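Local coordinates for pyocyanin demethylase (Mycobacterium fortuitum subsp. fortuitum DSM 46621 = ATCC 6841, PDB 5K21), which demethylates pyocyanin, a phenazine of Pseudomonas aeruginosa, by a tautomerizing reaction, an activity that inhibits the biofilms of that bacterium, at residues P12-L17 and K127-L132; G37-F42 and A59-N64; N69-C74 and R88-H93; P97-I102 and E115-G120. One frame throughout, in Å; residues are numbered along the deposited sequence.

Contact 1. Residues P12-L17 and K127-L132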
loop_
_atom_site.group_PDB
_atom_site.type_symbol
_atom_site.label_atom_id
_atom_site.label_comp_id
_atom_site.label_asym_id
_atom_site.label_seq_id
_atom_site.Cartn_x
_atom_site.Cartn_y
_atom_site.Cartn_z
ATOM N N PRO B 12 5.253 0.328 26.413
ATOM C CA PRO B 12 5.705 0.685 25.063
ATOM C C PRO B 12 7.222 0.633 24.918
ATOM O O PRO B 12 7.973 0.964 25.837
ATOM C CB PRO B 12 5.185 2.115 24.875
ATOM C CG PRO B 12 4.162 2.315 25.938
ATOM C CD PRO B 12 4.589 1.461 27.084
ATOM N N VAL B 13 7.663 0.242 23.723
ATOM C CA VAL B 13 9.078 0.109 23.385
ATOM C C VAL B 13 9.459 1.222 22.423
ATOM O O VAL B 13 8.746 1.466 21.442
ATOM C CB VAL B 13 9.389 -1.261 22.759
ATOM C CG1 VAL B 13 10.843 -1.302 22.273
ATOM C CG2 VAL B 13 9.115 -2.363 23.745
ATOM N N THR B 14 10.585 1.888 22.684
ATOM C CA THR B 14 11.070 2.892 21.748
ATOM C C THR B 14 12.338 2.395 21.066
ATOM O O THR B 14 13.025 1.499 21.544
ATOM C CB THR B 14 11.375 4.234 22.420
ATOM O OG1 THR B 14 12.660 4.175 23.054
ATOM C CG2 THR B 14 10.318 4.577 23.438
ATOM N N MET B 15 12.635 2.995 19.920
ATOM C CA MET B 15 13.808 2.648 19.138
ATOM C C MET B 15 14.196 3.889 18.345
ATOM O O MET B 15 13.311 4.604 17.863
ATOM C CB MET B 15 13.466 1.478 18.210
ATOM C CG MET B 15 14.527 0.511 17.882
ATOM S SD MET B 15 13.816 -0.664 16.693
ATOM C CE MET B 15 12.485 -1.428 17.576
ATOM N N THR B 16 15.500 4.174 18.275
ATOM C CA THR B 16 16.047 5.301 17.518
ATOM C C THR B 16 16.936 4.750 16.412
ATOM O O THR B 16 18.007 4.208 16.695
ATOM C CB THR B 16 16.865 6.221 18.418
ATOM O OG1 THR B 16 16.088 6.622 19.560
ATOM C CG2 THR B 16 17.315 7.439 17.643
ATOM N N LEU B 17 16.528 4.921 15.162
ATOM C CA LEU B 17 17.262 4.384 14.021
ATOM C C LEU B 17 17.850 5.501 13.173
ATOM O O LEU B 17 17.148 6.449 12.804
ATOM C CB LEU B 17 16.361 3.507 13.163
ATOM C CG LEU B 17 15.663 2.391 13.913
ATOM C CD1 LEU B 17 14.708 1.710 12.982
ATOM C CD2 LEU B 17 16.652 1.392 14.502
ATOM N N LYS B 127 16.596 10.366 10.913
ATOM C CA LYS B 127 16.334 9.380 11.948
ATOM C C LYS B 127 14.865 8.999 11.933
ATOM O O LYS B 127 14.007 9.783 11.512
ATOM C CB LYS B 127 16.685 9.906 13.341
ATOM C CG LYS B 127 18.150 10.208 13.563
ATOM C CD LYS B 127 18.403 10.614 15.015
ATOM C CE LYS B 127 19.871 10.912 15.294
ATOM N NZ LYS B 127 20.374 12.089 14.541
ATOM N N TYR B 128 14.604 7.768 12.364
ATOM C CA TYR B 128 13.270 7.303 12.707
ATOM C C TYR B 128 13.232 7.120 14.211
ATOM O O TYR B 128 14.096 6.425 14.772
ATOM C CB TYR B 128 12.927 5.959 12.076
ATOM C CG TYR B 128 12.971 5.863 10.591
ATOM C CD1 TYR B 128 12.778 6.967 9.791
ATOM C CD2 TYR B 128 13.182 4.626 9.983
ATOM C CE1 TYR B 128 12.818 6.861 8.401
ATOM C CE2 TYR B 128 13.206 4.505 8.582
ATOM C CZ TYR B 128 13.022 5.624 7.808
ATOM O OH TYR B 128 13.047 5.515 6.421
ATOM N N GLU B 129 12.215 7.682 14.845
ATOM C CA GLU B 129 11.991 7.468 16.274
ATOM C C GLU B 129 10.685 6.700 16.424
ATOM O O GLU B 129 9.617 7.182 16.034
ATOM C CB GLU B 129 11.975 8.794 17.035
ATOM C CG GLU B 129 11.806 8.634 18.538
ATOM C CD GLU B 129 12.964 7.839 19.189
ATOM O OE1 GLU B 129 14.132 8.012 18.755
ATOM O OE2 GLU B 129 12.707 7.053 20.137
ATOM N N LEU B 130 10.783 5.486 16.941
ATOM C CA LEU B 130 9.648 4.581 17.023
ATOM C C LEU B 130 9.123 4.498 18.449
ATOM O O LEU B 130 9.908 4.498 19.405
ATOM C CB LEU B 130 10.047 3.184 16.566
ATOM C CG LEU B 130 10.167 3.006 15.052
ATOM C CD1 LEU B 130 11.459 3.643 14.553
ATOM C CD2 LEU B 130 10.100 1.573 14.689
ATOM N N LYS B 131 7.797 4.463 18.577
ATOM C CA LYS B 131 7.115 4.069 19.806
ATOM C C LYS B 131 6.168 2.941 19.428
ATOM O O LYS B 131 5.184 3.166 18.712
ATOM C CB LYS B 131 6.356 5.228 20.437
ATOM C CG LYS B 131 5.694 4.830 21.769
ATOM C CD LYS B 131 4.810 5.910 22.356
ATOM C CE LYS B 131 3.979 5.347 23.505
ATOM N NZ LYS B 131 2.891 6.268 23.968
ATOM N N LEU B 132 6.471 1.729 19.883
ATOM C CA LEU B 132 5.700 0.545 19.533
ATOM C C LEU B 132 4.935 0.078 20.759
ATOM O O LEU B 132 5.511 -0.025 21.846
ATOM C CB LEU B 132 6.601 -0.600 19.063
ATOM C CG LEU B 132 7.253 -0.406 17.693
ATOM C CD1 LEU B 132 8.722 -0.112 17.919
ATOM C CD2 LEU B 132 7.034 -1.562 16.762
HETATM O O HOH W 1 14.242 5.327 21.241
#

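Contact 2. Residues G37-F42 and A59-N64. With CA (calcium ion), chain G; 6QF (phenazin-1-ol), chain F.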
loop_
_atom_site.group_PDB
_atom_site.type_symbol
_atom_site.label_atom_id
_atom_site.label_comp_id
_atom_site.label_asym_id
_atom_site.label_seq_id
_atom_site.Cartn_x
_atom_site.Cartn_y
_atom_site.Cartn_z
ATOM N N GLY B 37 0.056 12.851 -8.331
ATOM C CA GLY B 37 0.404 11.663 -9.079
ATOM C C GLY B 37 1.880 11.388 -9.170
ATOM O O GLY B 37 2.268 10.322 -9.661
ATOM N N ASP B 38 2.723 12.311 -8.739
ATOM C CA ASP B 38 4.124 11.988 -8.707
ATOM C C ASP B 38 4.357 10.968 -7.607
ATOM O O ASP B 38 3.506 10.745 -6.735
ATOM C CB ASP B 38 4.959 13.255 -8.522
ATOM C CG ASP B 38 4.899 14.165 -9.740
ATOM O OD1 ASP B 38 4.517 13.680 -10.821
ATOM O OD2 ASP B 38 5.256 15.346 -9.650
ATOM N N MET B 39 5.521 10.335 -7.652
ATOM C CA MET B 39 5.763 9.225 -6.744
ATOM C C MET B 39 7.244 9.057 -6.489
ATOM O O MET B 39 8.063 9.216 -7.399
ATOM C CB MET B 39 5.165 7.968 -7.376
ATOM C CG MET B 39 5.330 6.686 -6.656
ATOM S SD MET B 39 4.787 5.386 -7.783
ATOM C CE MET B 39 3.307 6.051 -8.482
ATOM N N ASP B 40 7.578 8.730 -5.247
ATOM C CA ASP B 40 8.936 8.382 -4.866
ATOM C C ASP B 40 8.954 6.940 -4.411
ATOM O O ASP B 40 8.096 6.520 -3.631
ATOM C CB ASP B 40 9.450 9.256 -3.733
ATOM C CG ASP B 40 9.590 10.700 -4.117
ATOM O OD1 ASP B 40 9.480 11.044 -5.320
ATOM O OD2 ASP B 40 9.802 11.504 -3.186
ATOM N N ILE B 41 9.954 6.194 -4.875
ATOM C CA ILE B 41 10.186 4.825 -4.439
ATOM C C ILE B 41 11.614 4.778 -3.907
ATOM O O ILE B 41 12.518 5.360 -4.512
ATOM C CB ILE B 41 9.954 3.819 -5.587
ATOM C CG1 ILE B 41 8.469 3.866 -6.006
ATOM C CG2 ILE B 41 10.329 2.408 -5.161
ATOM C CD1 ILE B 41 8.126 3.152 -7.289
ATOM N N PHE B 42 11.809 4.176 -2.736
ATOM C CA PHE B 42 13.102 4.345 -2.080
ATOM C C PHE B 42 13.445 3.162 -1.183
ATOM O O PHE B 42 12.587 2.371 -0.789
ATOM C CB PHE B 42 13.116 5.615 -1.235
ATOM C CG PHE B 42 12.016 5.649 -0.207
ATOM C CD1 PHE B 42 10.744 6.075 -0.548
ATOM C CD2 PHE B 42 12.241 5.194 1.076
ATOM C CE1 PHE B 42 9.716 6.077 0.396
ATOM C CE2 PHE B 42 11.237 5.186 2.003
ATOM C CZ PHE B 42 9.966 5.628 1.661
ATOM N N ALA B 59 7.308 3.546 -0.583
ATOM C CA ALA B 59 6.782 4.302 -1.705
ATOM C C ALA B 59 5.932 5.433 -1.159
ATOM O O ALA B 59 5.208 5.251 -0.174
ATOM C CB ALA B 59 5.961 3.392 -2.631
ATOM N N CYS B 60 6.069 6.605 -1.775
ATOM C CA CYS B 60 5.259 7.774 -1.458
ATOM C C CYS B 60 4.549 8.226 -2.719
ATOM O O CYS B 60 5.152 8.265 -3.793
ATOM C CB CYS B 60 6.109 8.917 -0.910
ATOM S SG CYS B 60 6.779 8.593 0.749
ATOM N N PHE B 61 3.262 8.528 -2.575
ATOM C CA PHE B 61 2.411 9.010 -3.660
ATOM C C PHE B 61 1.947 10.416 -3.320
ATOM O O PHE B 61 1.376 10.630 -2.246
ATOM C CB PHE B 61 1.201 8.095 -3.838
ATOM C CG PHE B 61 1.550 6.641 -3.925
ATOM C CD1 PHE B 61 1.663 5.865 -2.784
ATOM C CD2 PHE B 61 1.780 6.054 -5.147
ATOM C CE1 PHE B 61 2.022 4.508 -2.874
ATOM C CE2 PHE B 61 2.127 4.713 -5.250
ATOM C CZ PHE B 61 2.235 3.936 -4.109
ATOM N N PHE B 62 2.179 11.362 -4.231
ATOM C CA PHE B 62 1.754 12.747 -4.042
ATOM C C PHE B 62 0.260 12.838 -4.357
ATOM O O PHE B 62 -0.157 12.803 -5.516
ATOM C CB PHE B 62 2.613 13.664 -4.912
ATOM C CG PHE B 62 4.034 13.782 -4.430
ATOM C CD1 PHE B 62 4.951 12.763 -4.664
ATOM C CD2 PHE B 62 4.457 14.908 -3.738
ATOM C CE1 PHE B 62 6.255 12.849 -4.214
ATOM C CE2 PHE B 62 5.775 15.008 -3.286
ATOM C CZ PHE B 62 6.676 13.967 -3.528
ATOM N N THR B 63 -0.556 12.957 -3.319
ATOM C CA THR B 63 -2.002 12.971 -3.479
ATOM C C THR B 63 -2.542 14.369 -3.694
ATOM O O THR B 63 -3.625 14.528 -4.252
ATOM C CB THR B 63 -2.662 12.351 -2.237
ATOM O OG1 THR B 63 -2.217 13.049 -1.072
ATOM C CG2 THR B 63 -2.278 10.892 -2.110
ATOM N N ASN B 64 -1.807 15.387 -3.273
ATOM C CA ASN B 64 -2.282 16.756 -3.384
ATOM C C ASN B 64 -1.058 17.653 -3.328
ATOM O O ASN B 64 -0.231 17.517 -2.421
ATOM C CB ASN B 64 -3.270 17.100 -2.266
ATOM C CG ASN B 64 -4.007 18.390 -2.536
ATOM O OD1 ASN B 64 -3.476 19.468 -2.326
ATOM N ND2 ASN B 64 -5.205 18.283 -3.082
HETATM CA CA CA G . 4.749 15.722 -12.137
HETATM C C4 6QF F . 11.018 9.431 1.058
HETATM C C5 6QF F . 11.160 10.052 -0.276
HETATM C C6 6QF F . 12.340 10.074 -0.955
HETATM C C10 6QF F . 10.990 8.212 3.525
HETATM C C13 6QF F . 9.718 7.553 5.518
HETATM C C15 6QF F . 8.598 8.733 3.773
HETATM C C1 6QF F . 13.505 9.469 -0.379
HETATM C C2 6QF F . 13.431 8.887 0.829
HETATM C C3 6QF F . 12.206 8.825 1.620
HETATM N N7 6QF F . 12.164 8.237 2.836
HETATM N N8 6QF F . 9.845 9.416 1.747
HETATM C C9 6QF F . 9.808 8.808 2.973
HETATM C C11 6QF F . 10.866 7.589 4.833
HETATM C C14 6QF F . 8.544 8.145 4.972
HETATM O O19 6QF F . 10.049 10.614 -0.792
#

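Contact 3. Residues N69-C74 and R88-H93. With 6QF (phenazin-1-ol), chain F.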
loop_
_atom_site.group_PDB
_atom_site.type_symbol
_atom_site.label_atom_id
_atom_site.label_comp_id
_atom_site.label_asym_id
_atom_site.label_seq_id
_atom_site.Cartn_x
_atom_site.Cartn_y
_atom_site.Cartn_z
ATOM N N ASN B 69 1.651 23.214 0.343
ATOM C CA ASN B 69 1.719 21.916 1.004
ATOM C C ASN B 69 1.617 20.769 0.004
ATOM O O ASN B 69 0.534 20.511 -0.540
ATOM C CB ASN B 69 0.604 21.794 2.045
ATOM N N PRO B 70 2.701 20.037 -0.238
ATOM C CA PRO B 70 2.580 18.783 -0.987
ATOM C C PRO B 70 2.306 17.612 -0.057
ATOM O O PRO B 70 3.153 17.268 0.770
ATOM C CB PRO B 70 3.942 18.658 -1.676
ATOM C CG PRO B 70 4.893 19.325 -0.737
ATOM C CD PRO B 70 4.107 20.355 0.061
ATOM N N MET B 71 1.121 17.019 -0.165
ATOM C CA MET B 71 0.721 15.888 0.662
ATOM C C MET B 71 1.130 14.583 -0.002
ATOM O O MET B 71 0.937 14.406 -1.210
ATOM C CB MET B 71 -0.794 15.877 0.877
ATOM C CG MET B 71 -1.348 17.010 1.730
ATOM S SD MET B 71 -1.008 16.831 3.488
ATOM C CE MET B 71 -1.787 15.264 3.866
ATOM N N THR B 72 1.678 13.660 0.792
ATOM C CA THR B 72 2.015 12.332 0.300
ATOM C C THR B 72 1.355 11.278 1.159
ATOM O O THR B 72 1.295 11.399 2.395
ATOM C CB THR B 72 3.529 11.990 0.297
ATOM O OG1 THR B 72 4.089 12.208 1.594
ATOM C CG2 THR B 72 4.283 12.766 -0.761
ATOM N N TYR B 73 0.889 10.240 0.479
ATOM C CA TYR B 73 0.572 8.964 1.088
ATOM C C TYR B 73 1.819 8.094 0.986
ATOM O O TYR B 73 2.304 7.836 -0.122
ATOM C CB TYR B 73 -0.622 8.328 0.384
ATOM C CG TYR B 73 -0.772 6.865 0.676
ATOM C CD1 TYR B 73 -0.783 6.405 1.982
ATOM C CD2 TYR B 73 -0.913 5.941 -0.347
ATOM C CE1 TYR B 73 -0.905 5.063 2.264
ATOM C CE2 TYR B 73 -1.043 4.589 -0.072
ATOM C CZ TYR B 73 -1.046 4.164 1.236
ATOM O OH TYR B 73 -1.177 2.825 1.533
ATOM N N CYS B 74 2.369 7.693 2.134
ATOM C CA CYS B 74 3.597 6.905 2.172
ATOM C C CYS B 74 3.362 5.575 2.867
ATOM O O CYS B 74 2.603 5.485 3.847
ATOM C CB CYS B 74 4.720 7.629 2.897
ATOM S SG CYS B 74 5.270 9.116 2.101
ATOM N N ARG B 88 2.678 3.668 7.786
ATOM C CA ARG B 88 2.052 4.429 6.714
ATOM C C ARG B 88 1.723 5.823 7.223
ATOM O O ARG B 88 1.552 6.044 8.424
ATOM C CB ARG B 88 0.787 3.749 6.187
ATOM C CG ARG B 88 -0.331 3.670 7.217
ATOM C CD ARG B 88 -1.476 2.834 6.688
ATOM N NE ARG B 88 -2.281 3.541 5.692
ATOM C CZ ARG B 88 -3.046 2.937 4.795
ATOM N NH1 ARG B 88 -3.079 1.608 4.737
ATOM N NH2 ARG B 88 -3.771 3.650 3.941
ATOM N N SER B 89 1.644 6.769 6.292
ATOM C CA SER B 89 1.370 8.149 6.638
ATOM C C SER B 89 0.605 8.818 5.504
ATOM O O SER B 89 0.660 8.390 4.345
ATOM C CB SER B 89 2.644 8.944 6.939
ATOM O OG SER B 89 3.571 8.899 5.860
ATOM N N LEU B 90 -0.149 9.851 5.878
ATOM C CA LEU B 90 -0.706 10.817 4.934
ATOM C C LEU B 90 -0.393 12.182 5.535
ATOM O O LEU B 90 -1.092 12.643 6.446
ATOM C CB LEU B 90 -2.201 10.614 4.728
ATOM C CG LEU B 90 -2.858 11.639 3.792
ATOM C CD1 LEU B 90 -2.380 11.413 2.361
ATOM C CD2 LEU B 90 -4.372 11.560 3.845
ATOM N N THR B 91 0.686 12.804 5.087
ATOM C CA THR B 91 1.189 14.001 5.761
ATOM C C THR B 91 1.794 14.900 4.719
ATOM O O THR B 91 2.100 14.468 3.601
ATOM C CB THR B 91 2.262 13.659 6.804
ATOM O OG1 THR B 91 3.401 13.114 6.128
ATOM C CG2 THR B 91 1.777 12.644 7.821
ATOM N N PRO B 92 2.040 16.161 5.056
ATOM C CA PRO B 92 2.898 16.982 4.207
ATOM C C PRO B 92 4.244 16.306 4.001
ATOM O O PRO B 92 4.773 15.642 4.894
ATOM C CB PRO B 92 3.022 18.295 4.987
ATOM C CG PRO B 92 1.772 18.354 5.827
ATOM C CD PRO B 92 1.481 16.923 6.191
ATOM N N HIS B 93 4.782 16.459 2.799
ATOM C CA HIS B 93 6.050 15.853 2.425
ATOM C C HIS B 93 7.074 16.974 2.297
ATOM O O HIS B 93 7.446 17.409 1.204
ATOM C CB HIS B 93 5.897 15.053 1.132
ATOM C CG HIS B 93 7.064 14.167 0.826
ATOM N ND1 HIS B 93 8.070 14.529 -0.045
ATOM C CD2 HIS B 93 7.380 12.926 1.272
ATOM C CE1 HIS B 93 8.956 13.552 -0.120
ATOM N NE2 HIS B 93 8.561 12.569 0.669
HETATM C C4 6QF F . 11.018 9.431 1.058
HETATM C C5 6QF F . 11.160 10.052 -0.276
HETATM C C6 6QF F . 12.340 10.074 -0.955
HETATM C C10 6QF F . 10.990 8.212 3.525
HETATM C C13 6QF F . 9.718 7.553 5.518
HETATM C C15 6QF F . 8.598 8.733 3.773
HETATM C C1 6QF F . 13.505 9.469 -0.379
HETATM C C2 6QF F . 13.431 8.887 0.829
HETATM C C3 6QF F . 12.206 8.825 1.620
HETATM N N7 6QF F . 12.164 8.237 2.836
HETATM N N8 6QF F . 9.845 9.416 1.747
HETATM C C9 6QF F . 9.808 8.808 2.973
HETATM C C11 6QF F . 10.866 7.589 4.833
HETATM C C14 6QF F . 8.544 8.145 4.972
HETATM O O19 6QF F . 10.049 10.614 -0.792
HETATM O O HOH W 2 3.551 11.160 4.257
#

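Contact 4. Residues P97-I102 and E115-G120. With 6QF (phenazin-1-ol), chain F.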
loop_
_atom_site.group_PDB
_atom_site.type_symbol
_atom_site.label_atom_id
_atom_site.label_comp_id
_atom_site.label_asym_id
_atom_site.label_seq_id
_atom_site.Cartn_x
_atom_site.Cartn_y
_atom_site.Cartn_z
ATOM N N PRO B 97 9.590 17.327 10.602
ATOM C CA PRO B 97 9.323 15.978 11.098
ATOM C C PRO B 97 7.882 15.604 10.801
ATOM O O PRO B 97 6.982 16.442 10.852
ATOM C CB PRO B 97 9.563 16.090 12.609
ATOM C CG PRO B 97 10.303 17.352 12.819
ATOM C CD PRO B 97 9.961 18.261 11.682
ATOM N N PHE B 98 7.657 14.345 10.466
ATOM C CA PHE B 98 6.296 13.851 10.330
ATOM C C PHE B 98 6.211 12.476 10.960
ATOM O O PHE B 98 7.212 11.764 11.084
ATOM C CB PHE B 98 5.832 13.798 8.864
ATOM C CG PHE B 98 6.682 12.913 7.994
ATOM C CD1 PHE B 98 7.865 13.386 7.458
ATOM C CD2 PHE B 98 6.292 11.616 7.718
ATOM C CE1 PHE B 98 8.652 12.569 6.640
ATOM C CE2 PHE B 98 7.079 10.785 6.901
ATOM C CZ PHE B 98 8.253 11.274 6.373
ATOM N N THR B 99 5.006 12.125 11.387
ATOM C CA THR B 99 4.766 10.917 12.155
ATOM C C THR B 99 3.884 9.979 11.351
ATOM O O THR B 99 2.819 10.369 10.862
ATOM C CB THR B 99 4.139 11.245 13.502
ATOM O OG1 THR B 99 5.069 12.022 14.266
ATOM C CG2 THR B 99 3.797 9.959 14.270
ATOM N N MET B 100 4.348 8.755 11.216
ATOM C CA MET B 100 3.669 7.664 10.541
ATOM C C MET B 100 3.023 6.771 11.580
ATOM O O MET B 100 3.459 6.717 12.736
ATOM C CB MET B 100 4.649 6.831 9.702
ATOM C CG MET B 100 5.583 7.634 8.819
ATOM S SD MET B 100 6.608 6.557 7.788
ATOM C CE MET B 100 5.394 5.979 6.607
ATOM N N ALA B 101 1.951 6.112 11.177
ATOM C CA ALA B 101 1.309 5.119 12.012
ATOM C C ALA B 101 1.993 3.786 11.772
ATOM O O ALA B 101 2.175 3.380 10.623
ATOM C CB ALA B 101 -0.186 5.023 11.702
ATOM N N ILE B 102 2.400 3.123 12.854
ATOM C CA ILE B 102 2.859 1.746 12.738
ATOM C C ILE B 102 1.628 0.859 12.769
ATOM O O ILE B 102 0.877 0.870 13.751
ATOM C CB ILE B 102 3.831 1.381 13.868
ATOM C CG1 ILE B 102 5.156 2.116 13.674
ATOM C CG2 ILE B 102 4.056 -0.131 13.897
ATOM C CD1 ILE B 102 6.118 1.942 14.847
ATOM N N GLU B 115 3.720 4.452 16.530
ATOM C CA GLU B 115 4.024 5.586 15.681
ATOM C C GLU B 115 5.515 5.657 15.411
ATOM O O GLU B 115 6.344 5.136 16.163
ATOM C CB GLU B 115 3.528 6.885 16.305
ATOM C CG GLU B 115 4.193 7.220 17.574
ATOM C CD GLU B 115 3.518 8.379 18.260
ATOM O OE1 GLU B 115 3.177 9.351 17.561
ATOM O OE2 GLU B 115 3.323 8.308 19.492
ATOM N N LEU B 116 5.835 6.262 14.286
ATOM C CA LEU B 116 7.208 6.393 13.835
ATOM C C LEU B 116 7.385 7.804 13.306
ATOM O O LEU B 116 6.714 8.194 12.345
ATOM C CB LEU B 116 7.498 5.329 12.779
ATOM C CG LEU B 116 8.895 5.180 12.174
ATOM C CD1 LEU B 116 8.995 3.845 11.495
ATOM C CD2 LEU B 116 9.179 6.250 11.138
ATOM N N THR B 117 8.258 8.572 13.948
ATOM C CA THR B 117 8.474 9.954 13.561
ATOM C C THR B 117 9.766 10.066 12.768
ATOM O O THR B 117 10.841 9.676 13.243
ATOM C CB THR B 117 8.491 10.871 14.777
ATOM O OG1 THR B 117 7.209 10.808 15.413
ATOM C CG2 THR B 117 8.792 12.302 14.359
ATOM N N VAL B 118 9.656 10.629 11.581
ATOM C CA VAL B 118 10.787 10.812 10.676
ATOM C C VAL B 118 11.263 12.246 10.817
ATOM O O VAL B 118 10.481 13.184 10.641
ATOM C CB VAL B 118 10.391 10.517 9.233
ATOM C CG1 VAL B 118 11.603 10.676 8.291
ATOM C CG2 VAL B 118 9.790 9.151 9.126
ATOM N N SER B 119 12.527 12.413 11.164
ATOM C CA SER B 119 13.132 13.721 11.327
ATOM C C SER B 119 14.378 13.809 10.459
ATOM O O SER B 119 15.044 12.803 10.186
ATOM C CB SER B 119 13.459 14.003 12.806
ATOM O OG SER B 119 14.382 13.062 13.305
ATOM N N GLY B 120 14.643 15.016 9.973
ATOM C CA GLY B 120 15.801 15.273 9.136
ATOM C C GLY B 120 15.753 14.550 7.812
ATOM O O GLY B 120 16.803 14.184 7.269
HETATM C C4 6QF F . 11.018 9.431 1.058
HETATM C C5 6QF F . 11.160 10.052 -0.276
HETATM C C6 6QF F . 12.340 10.074 -0.955
HETATM C C10 6QF F . 10.990 8.212 3.525
HETATM C C13 6QF F . 9.718 7.553 5.518
HETATM C C15 6QF F . 8.598 8.733 3.773
HETATM C C1 6QF F . 13.505 9.469 -0.379
HETATM C C2 6QF F . 13.431 8.887 0.829
HETATM C C3 6QF F . 12.206 8.825 1.620
HETATM N N7 6QF F . 12.164 8.237 2.836
HETATM N N8 6QF F . 9.845 9.416 1.747
HETATM C C9 6QF F . 9.808 8.808 2.973
HETATM C C11 6QF F . 10.866 7.589 4.833
HETATM C C14 6QF F . 8.544 8.145 4.972
HETATM O O19 6QF F . 10.049 10.614 -0.792
#

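Contact 1. Residues P12-L17 and K127-L132
Met15 and Leu130 pair across the antiparallel strands 13-17 and 127-132: Leu130 N gives Met15 O a nearly straight bond of 2.8 Å, and Met15 N returns a longer, more bent one of 3.2 Å to Leu130 O. On the packed face, Leu17 CD1 meets Leu130 CD1 at 4.1 Å and also lies at the edge of the Tyr128 ring. The bend of Met15 at chi3 (-62°) brings its CE to 4.0 Å from Leu132 CD1. Tyr128 touches the bound phenazin-1-ol, and its hydroxyl is held by Asp56. The other face is looser and polar. A bend at chi2 (62°) turns CD of Glu129 toward Thr16, whose OG1 donates to the syn lone pair of Glu129 OE1 at 2.5 Å. A water donates to Glu129 OE2 (2.6 Å) and to Thr16 OG1, and bonds the Thr14 hydroxyl. Lys131 lies alongside Pro12, CE to CB 3.7 Å. First strand joined to last is the seam of a closed eight-stranded antiparallel barrel of the allene oxide cyclase-like family.

Contact 2. Residues G37-F42 and A59-N64
Asp40 and Cys60 are the hydrogen-bonded pair of the antiparallel strands 39-42 and 59-64, with Cys60 N 2.7 Å from Asp40 O, and bonds from Phe62 N to Asp38 O and from Gly37 N to Phe62 O carry the ladder into the loop before Met39. With CG between the backbone N and the carbonyl carbon (chi1 56°), Phe42 turns its ring toward the bound phenazin-1-ol, whose C3 sits 3.5 Å above the centre of the Phe42 ring. Cys60 SG, disulfide-bonded to Cys74, approaches N8 of the ligand at 3.3 Å. Phe62 turns its edge to the other segment: CD1 is 3.2 Å from Asp38 O, and the Asp40 carboxylate lies off the same edge with its plane turned 72° from the ring. On the opposite face of the sheet, Met39 CE is 3.7 Å from Phe61 CD2 at the ring edge, and Met39 SD lies 4.8 Å from the Phe61 ring centroid, oblique to it, a Met-aromatic contact; there Met39 also packs on Met39 of the second and third subunits. Asp38 holds calcium through OD1 and OD2, with Asp28, Phe29, Lys31, Gly33 and Asp35 completing the site. The ligand hydroxyl O19 donates to Asp40 OD2 at 2.6 Å, which implies an end gripped by two polar partners, Asp40 and, from outside this contact, His93, while the flat core rests on Phe42 with the disulfide sulfur beside it.

Contact 3. Residues N69-C74 and R88-H93
Thr72 and Thr91 exchange two backbone hydrogen bonds in the beta hairpin of strands 70-80 and 83-92, as do Cys74 and Ser89, and His93 N closes the ladder on Pro70 O at 2.7 Å. On the face shared by Thr72, Ser89 and Thr91, one water ties the three hydroxyls together, at 2.9 Å from Thr72 OG1, 2.8 Å from Ser89 OG and 2.7 Å from Thr91 OG1. Arg88 NH2 and Tyr73 OH find their partners outside the two segments, the first in Thr77 OG1 of the second subunit, the second in Glu75. Between them, Tyr73 CE1 lies over one face of the guanidinium, 3.6 Å from Arg88 NH2, with the planes 39° apart. Met71 is folded at chi2 and chi3, which sets SD 3.7 Å from Pro92 CD and CE against Leu90. Thr72 CG2 presses on His93 CB at 3.4 Å. The His93 ring, though poorly ordered, presents its edge to phenazin-1-ol, and its NE2 donates to the ligand oxygen O19 at 2.9 Å.

Contact 4. Residues P97-I102 and E115-G120
Phe98 and Val118 lie side by side and point the same way, so that Val118 CB sits over one face of the Phe98 ring, offset toward the rim, in a CH-pi contact 3.9 Å from the ring centroid. The rim of the same ring meets phenazin-1-ol in plane, CZ to C14 3.4 Å. Met100 SD lies 3.8 Å from ligand C14 and 4.2 Å from Leu116 CD2. Beyond it, Ile102 lays CG1 against Leu116 CB at 4.1 Å. On the outward face Thr99 and Thr117 join their hydroxyls, OG1 to OG1 2.7 Å, while Thr99 CG2 touches Glu115 OE1. Backbone bonds between Phe98 and Val118 and between Met100 and Leu116, two for each pair, fix this hairpin of strands 98-105 and 114-119. Around the ligand ring that lacks the hydroxyl, Phe98, Met100 and Val118 offer carbon and sulfur alone, which implies that this end of phenazin-1-ol is held here by shape and apolar contact.

How the contacts relate
All four contacts are antiparallel strand pairs of one barrel, but their surroundings differ. In contact 2 every touching residue is buried, some under neighbouring subunits, and Asp38 adds metal binding; contact 3, partly buried, also meets the second subunit. Contacts 1 and 4 each set an apolar inner face against a solvent-facing one with threonines and glutamate. Adjacent strands link them: contacts 2 and 3 through the Cys60-Cys74 disulfide, 3 and 4 through Arg88 and Ala101, 4 and 1 through Thr117 and Glu129. Around phenazin-1-ol, contacts 2 and 3 supply the hydrogen-bonding partners, contact 2 also the Phe42 ring, contact 4 packs on the ring without the hydroxyl, and contact 1 adds Tyr128.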